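Local coordinates for odorant binding protein OBP69a (Ceratitis capitata, PDB 6HHE) that probably binds small hydrophobic odorants and carries them as a secreted, all-helical protein of insect olfaction, at residues Thr22-Asp27 against Gln42-Phe47; Cys46-Val51 against Thr99-Thr104. All blocks are in the same frame, centred on the assembly; numbering follows the deposited sequence.

Contact 1 of 2, residues Thr22-Asp27 against Gln42-Phe47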
loop_
_atom_site.group_PDB
_atom_site.type_symbol
_atom_site.label_atom_id
_atom_site.label_comp_id
_atom_site.label_asym_id
_atom_site.label_seq_id
_atom_site.Cartn_x
_atom_site.Cartn_y
_atom_site.Cartn_z
ATOM N N THR A 22 -8.207 -10.348 5.669
ATOM C CA THR A 22 -7.846 -9.478 6.772
ATOM C C THR A 22 -9.023 -8.996 7.611
ATOM O O THR A 22 -8.806 -8.482 8.721
ATOM C CB THR A 22 -7.100 -8.228 6.291
ATOM O OG1 THR A 22 -7.955 -7.457 5.447
ATOM C CG2 THR A 22 -5.837 -8.625 5.569
ATOM N N GLY A 23 -10.248 -9.092 7.098
ATOM C CA GLY A 23 -11.372 -8.532 7.831
ATOM C C GLY A 23 -11.461 -7.016 7.874
ATOM O O GLY A 23 -12.292 -6.488 8.630
ATOM N N VAL A 24 -10.672 -6.301 7.066
ATOM C CA VAL A 24 -10.854 -4.853 6.925
ATOM C C VAL A 24 -12.279 -4.560 6.474
ATOM O O VAL A 24 -12.870 -5.312 5.673
ATOM C CB VAL A 24 -9.814 -4.264 5.951
ATOM C CG1 VAL A 24 -10.113 -4.640 4.499
ATOM C CG2 VAL A 24 -9.700 -2.743 6.074
ATOM N N THR A 25 -12.854 -3.487 7.007
ATOM C CA THR A 25 -14.228 -3.115 6.721
ATOM C C THR A 25 -14.276 -1.765 6.016
ATOM O O THR A 25 -13.336 -0.951 6.092
ATOM C CB THR A 25 -15.076 -3.106 7.993
ATOM O OG1 THR A 25 -14.354 -2.466 9.046
ATOM C CG2 THR A 25 -15.387 -4.514 8.435
ATOM N N GLU A 26 -15.367 -1.544 5.274
ATOM C CA GLU A 26 -15.498 -0.333 4.462
ATOM C C GLU A 26 -15.421 0.947 5.291
ATOM O O GLU A 26 -14.914 1.960 4.798
ATOM C CB GLU A 26 -16.806 -0.373 3.668
ATOM C CG GLU A 26 -17.046 0.819 2.712
ATOM C CD GLU A 26 -15.966 0.999 1.632
ATOM O OE1 GLU A 26 -15.861 2.112 1.059
ATOM O OE2 GLU A 26 -15.224 0.038 1.349
ATOM N N ASP A 27 -15.867 0.926 6.552
ATOM C CA ASP A 27 -15.768 2.119 7.394
ATOM C C ASP A 27 -14.332 2.605 7.542
ATOM O O ASP A 27 -14.104 3.825 7.622
ATOM C CB ASP A 27 -16.396 1.867 8.762
ATOM C CG ASP A 27 -15.695 0.784 9.527
ATOM O OD1 ASP A 27 -15.758 -0.363 9.054
ATOM O OD2 ASP A 27 -15.088 1.066 10.580
ATOM N N GLN A 42 -5.469 -2.245 13.112
ATOM C CA GLN A 42 -4.639 -3.345 12.638
ATOM C C GLN A 42 -5.181 -4.010 11.398
ATOM O O GLN A 42 -4.391 -4.372 10.541
ATOM C CB GLN A 42 -4.505 -4.427 13.712
ATOM C CG GLN A 42 -3.848 -3.909 14.999
ATOM C CD GLN A 42 -2.479 -3.295 14.739
ATOM O OE1 GLN A 42 -2.293 -2.114 14.959
ATOM N NE2 GLN A 42 -1.516 -4.099 14.288
ATOM N N ARG A 43 -6.512 -4.097 11.235
ATOM C CA ARG A 43 -7.006 -4.753 10.021
ATOM C C ARG A 43 -6.670 -3.955 8.765
ATOM O O ARG A 43 -6.388 -4.550 7.733
ATOM C CB ARG A 43 -8.510 -4.981 10.071
ATOM C CG ARG A 43 -8.895 -6.031 11.052
ATOM C CD ARG A 43 -10.384 -5.982 11.377
ATOM N NE ARG A 43 -10.776 -4.772 12.079
ATOM C CZ ARG A 43 -11.751 -3.951 11.666
ATOM N NH1 ARG A 43 -12.420 -4.180 10.542
ATOM N NH2 ARG A 43 -12.010 -2.853 12.389
ATOM N N LEU A 44 -6.622 -2.615 8.856
ATOM C CA LEU A 44 -6.208 -1.817 7.705
ATOM C C LEU A 44 -4.724 -2.004 7.438
ATOM O O LEU A 44 -4.320 -2.138 6.280
ATOM C CB LEU A 44 -6.568 -0.379 7.934
ATOM C CG LEU A 44 -6.186 0.586 6.798
ATOM C CD1 LEU A 44 -6.841 0.192 5.474
ATOM C CD2 LEU A 44 -6.601 2.012 7.141
ATOM N N LYS A 45 -3.898 -2.032 8.493
ATOM C CA LYS A 45 -2.471 -2.268 8.308
ATOM C C LYS A 45 -2.257 -3.595 7.596
ATOM O O LYS A 45 -1.433 -3.700 6.673
ATOM C CB LYS A 45 -1.753 -2.286 9.675
ATOM C CG LYS A 45 -1.952 -1.028 10.504
ATOM C CD LYS A 45 -1.020 -1.066 11.724
ATOM C CE LYS A 45 -1.323 0.144 12.509
ATOM N NZ LYS A 45 -0.622 -0.039 13.841
ATOM N N CYS A 46 -2.989 -4.614 8.007
ATOM C CA CYS A 46 -2.781 -5.924 7.411
ATOM C C CYS A 46 -3.349 -6.016 6.008
ATOM O O CYS A 46 -2.777 -6.748 5.196
ATOM C CB CYS A 46 -3.365 -7.000 8.283
ATOM S SG CYS A 46 -2.424 -7.233 9.817
ATOM N N PHE A 47 -4.438 -5.311 5.710
ATOM C CA PHE A 47 -4.881 -5.203 4.318
ATOM C C PHE A 47 -3.782 -4.632 3.447
ATOM O O PHE A 47 -3.544 -5.114 2.338
ATOM C CB PHE A 47 -6.138 -4.337 4.239
ATOM C CG PHE A 47 -6.561 -4.037 2.847
ATOM C CD1 PHE A 47 -7.300 -4.972 2.139
ATOM C CD2 PHE A 47 -6.220 -2.833 2.250
ATOM C CE1 PHE A 47 -7.653 -4.689 0.807
ATOM C CE2 PHE A 47 -6.553 -2.542 0.910
ATOM C CZ PHE A 47 -7.293 -3.490 0.208
HETATM O O HOH W 1 -14.206 -1.014 11.973
#
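R43, in the first turn of helix 42-55, does most of the polar work against the turn that joins helix 10-22 to helix 26-35. Its CG stays beside the backbone N (chi1 -70°), 3.4 Å from T22 O, and a bend at chi3 (-66°) brings the guanidinium round, edge-on, to G23 and T25. NH1 spends both its hydrogens there: one goes to G23 O at 3.0 Å, a bond in the guanidinium plane although NH1 stands above the carbonyl plane, and the other to T25 OG1, also at 3.0 Å and nearly straight (160°). G23, just past the end of helix 10-22, has positive phi, and its carbonyl faces R43. T25 OG1 donates to the syn lone pair of D27 OD1, 2.5 Å away, and so is left to accept from R43. NH2 donates to a water that in turn donates to D27 OD2. L44 adds apolar contact, its CD1 4.1 Å from V24 CG2. C46, disulfide-bonded to C97, lays its CB against T22 CG2. F47 crosses V24 obliquely, CD1 3.7 Å from V24 CG1; T22 OG1, hydrogen-bonded to C18 O, lies at the ring's edge, and F29 meets the same ring edge-to-face. This relay of arginine, hydroxyl and carboxylate, doubled by the water, would probably favour a charged D27 and fixes how the guanidinium is turned beside the apolar packing of V24, L44 and F47.

Contact 2 of 2, residues Cys46-Val51 against Thr99-Thr104; sequences CFIHCV and TAFLTT
Two helices of the six-helix odorant-binding protein fold, 42-55 and 96-110, cross almost at right angles (87°), their local axes 8.2 Å apart at closest approach. The small A100 sits at the crossing and probably permits so near a pass: its CB rests on the backbone of helix 42-55, 3.5 Å from H49 CA, and meets H49 CB at 3.7 Å. The imidazole is carried off with CG anti to the backbone N, chi1 177°. I48, one residue earlier, packs beside A100. Its CG2 branch lies 4.0 Å from A100 CB and meets T104 tip to tip, 3.3 Å from OG1, while CD1, on the other branch, touches F101 CD1 at 4.3 Å. T104 OG1 turns back along its own helix and donates to A100 O at 2.9 Å, a carbonyl that also takes the amide of T104, so a buried hydroxyl is satisfied without a partner across the interface. A valine at T104 would remove this hydroxyl and its bond, and would probably disturb the close fit against I48 CG2. M38, in the loop before helix 42-55, covers I48 and F101, and on the far side C50 is disulfide-bonded to C18 of helix 10-22.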
loop_
_atom_site.group_PDB
_atom_site.type_symbol
_atom_site.label_atom_id
_atom_site.label_comp_id
_atom_site.label_asym_id
_atom_site.label_seq_id
_atom_site.Cartn_x
_atom_site.Cartn_y
_atom_site.Cartn_z
ATOM N N CYS A 46 -2.989 -4.614 8.007
ATOM C CA CYS A 46 -2.781 -5.924 7.411
ATOM C C CYS A 46 -3.349 -6.016 6.008
ATOM O O CYS A 46 -2.777 -6.748 5.196
ATOM C CB CYS A 46 -3.365 -7.000 8.283
ATOM S SG CYS A 46 -2.424 -7.233 9.817
ATOM N N PHE A 47 -4.438 -5.311 5.710
ATOM C CA PHE A 47 -4.881 -5.203 4.318
ATOM C C PHE A 47 -3.782 -4.632 3.447
ATOM O O PHE A 47 -3.544 -5.114 2.338
ATOM C CB PHE A 47 -6.138 -4.337 4.239
ATOM C CG PHE A 47 -6.561 -4.037 2.847
ATOM C CD1 PHE A 47 -7.300 -4.972 2.139
ATOM C CD2 PHE A 47 -6.220 -2.833 2.250
ATOM C CE1 PHE A 47 -7.653 -4.689 0.807
ATOM C CE2 PHE A 47 -6.553 -2.542 0.910
ATOM C CZ PHE A 47 -7.293 -3.490 0.208
ATOM N N ILE A 48 -3.161 -3.531 3.887
ATOM C CA ILE A 48 -2.110 -2.908 3.091
ATOM C C ILE A 48 -0.952 -3.878 2.907
ATOM O O ILE A 48 -0.462 -4.062 1.783
ATOM C CB ILE A 48 -1.657 -1.589 3.757
ATOM C CG1 ILE A 48 -2.826 -0.626 3.814
ATOM C CG2 ILE A 48 -0.507 -1.002 2.962
ATOM C CD1 ILE A 48 -2.530 0.635 4.551
ATOM N N HIS A 49 -0.568 -4.595 3.970
ATOM C CA HIS A 49 0.460 -5.614 3.807
ATOM C C HIS A 49 0.044 -6.677 2.797
ATOM O O HIS A 49 0.853 -7.083 1.961
ATOM C CB HIS A 49 0.778 -6.264 5.150
ATOM C CG HIS A 49 1.765 -7.364 5.042
ATOM N ND1 HIS A 49 1.390 -8.674 4.829
ATOM C CD2 HIS A 49 3.117 -7.346 5.044
ATOM C CE1 HIS A 49 2.478 -9.421 4.718
ATOM N NE2 HIS A 49 3.536 -8.646 4.869
ATOM N N CYS A 50 -1.216 -7.106 2.853
ATOM C CA CYS A 50 -1.747 -8.143 1.956
ATOM C C CYS A 50 -1.603 -7.715 0.510
ATOM O O CYS A 50 -1.178 -8.518 -0.340
ATOM C CB CYS A 50 -3.215 -8.378 2.332
ATOM S SG CYS A 50 -4.018 -9.766 1.347
ATOM N N VAL A 51 -1.960 -6.466 0.217
ATOM C CA VAL A 51 -1.874 -5.956 -1.146
ATOM C C VAL A 51 -0.426 -5.935 -1.603
ATOM O O VAL A 51 -0.106 -6.448 -2.683
ATOM C CB VAL A 51 -2.529 -4.580 -1.244
ATOM C CG1 VAL A 51 -2.248 -3.917 -2.618
ATOM C CG2 VAL A 51 -4.040 -4.682 -0.969
ATOM N N THR A 99 5.156 -2.467 9.194
ATOM C CA THR A 99 6.023 -1.971 8.122
ATOM C C THR A 99 5.212 -1.510 6.919
ATOM O O THR A 99 5.483 -0.439 6.357
ATOM C CB THR A 99 7.019 -3.036 7.675
ATOM O OG1 THR A 99 7.828 -3.412 8.797
ATOM C CG2 THR A 99 7.928 -2.506 6.601
ATOM N N ALA A 100 4.225 -2.308 6.486
ATOM C CA ALA A 100 3.424 -1.875 5.340
ATOM C C ALA A 100 2.748 -0.541 5.625
ATOM O O ALA A 100 2.705 0.345 4.751
ATOM C CB ALA A 100 2.367 -2.925 5.004
ATOM N N PHE A 101 2.226 -0.378 6.843
ATOM C CA PHE A 101 1.499 0.835 7.210
ATOM C C PHE A 101 2.417 2.031 7.258
ATOM O O PHE A 101 2.104 3.078 6.661
ATOM C CB PHE A 101 0.837 0.640 8.570
ATOM C CG PHE A 101 -0.100 1.750 8.984
ATOM C CD1 PHE A 101 -1.395 1.788 8.495
ATOM C CD2 PHE A 101 0.301 2.688 9.907
ATOM C CE1 PHE A 101 -2.309 2.773 8.957
ATOM C CE2 PHE A 101 -0.579 3.688 10.332
ATOM C CZ PHE A 101 -1.859 3.727 9.842
ATOM N N LEU A 102 3.542 1.903 7.972
ATOM C CA LEU A 102 4.491 3.020 8.082
ATOM C C LEU A 102 5.050 3.407 6.717
ATOM O O LEU A 102 5.222 4.604 6.428
ATOM C CB LEU A 102 5.623 2.633 9.032
ATOM C CG LEU A 102 5.190 2.440 10.481
ATOM C CD1 LEU A 102 6.356 1.783 11.212
ATOM C CD2 LEU A 102 4.787 3.763 11.100
ATOM N N THR A 103 5.364 2.406 5.874
ATOM C CA THR A 103 5.891 2.713 4.552
ATOM C C THR A 103 4.833 3.424 3.728
ATOM O O THR A 103 5.135 4.412 3.044
ATOM C CB THR A 103 6.385 1.434 3.868
ATOM O OG1 THR A 103 7.388 0.831 4.721
ATOM C CG2 THR A 103 7.024 1.740 2.521
ATOM N N THR A 104 3.562 3.001 3.849
ATOM C CA THR A 104 2.500 3.638 3.071
ATOM C C THR A 104 2.209 5.046 3.584
ATOM O O THR A 104 1.897 5.929 2.763
ATOM C CB THR A 104 1.245 2.761 3.085
ATOM O OG1 THR A 104 1.542 1.537 2.419
ATOM C CG2 THR A 104 0.110 3.445 2.352
#

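Overall arrangement
From the N terminus, helix 10-22 ends at the turn where contact 1 begins; the chain then runs through helix 26-35 and a loop before helix 42-55 returns to that turn, closing a short loop. Contact 2 starts on the same helix, sharing C46 and F47, and closes a longer loop when helix 96-110 comes back across it. The two loops follow one another in sequence, overlapping at these shared residues. Helix 42-55 thus lies between the 22-27 turn and helix 96-110, and the contact centres are about 10 Å apart. K45, in segment 42-47, packs its CG 3.5 Å from F101 CD1. Disulfides C18-C50 and C46-C97 link helix 42-55 covalently to helix 10-22 and helix 96-110.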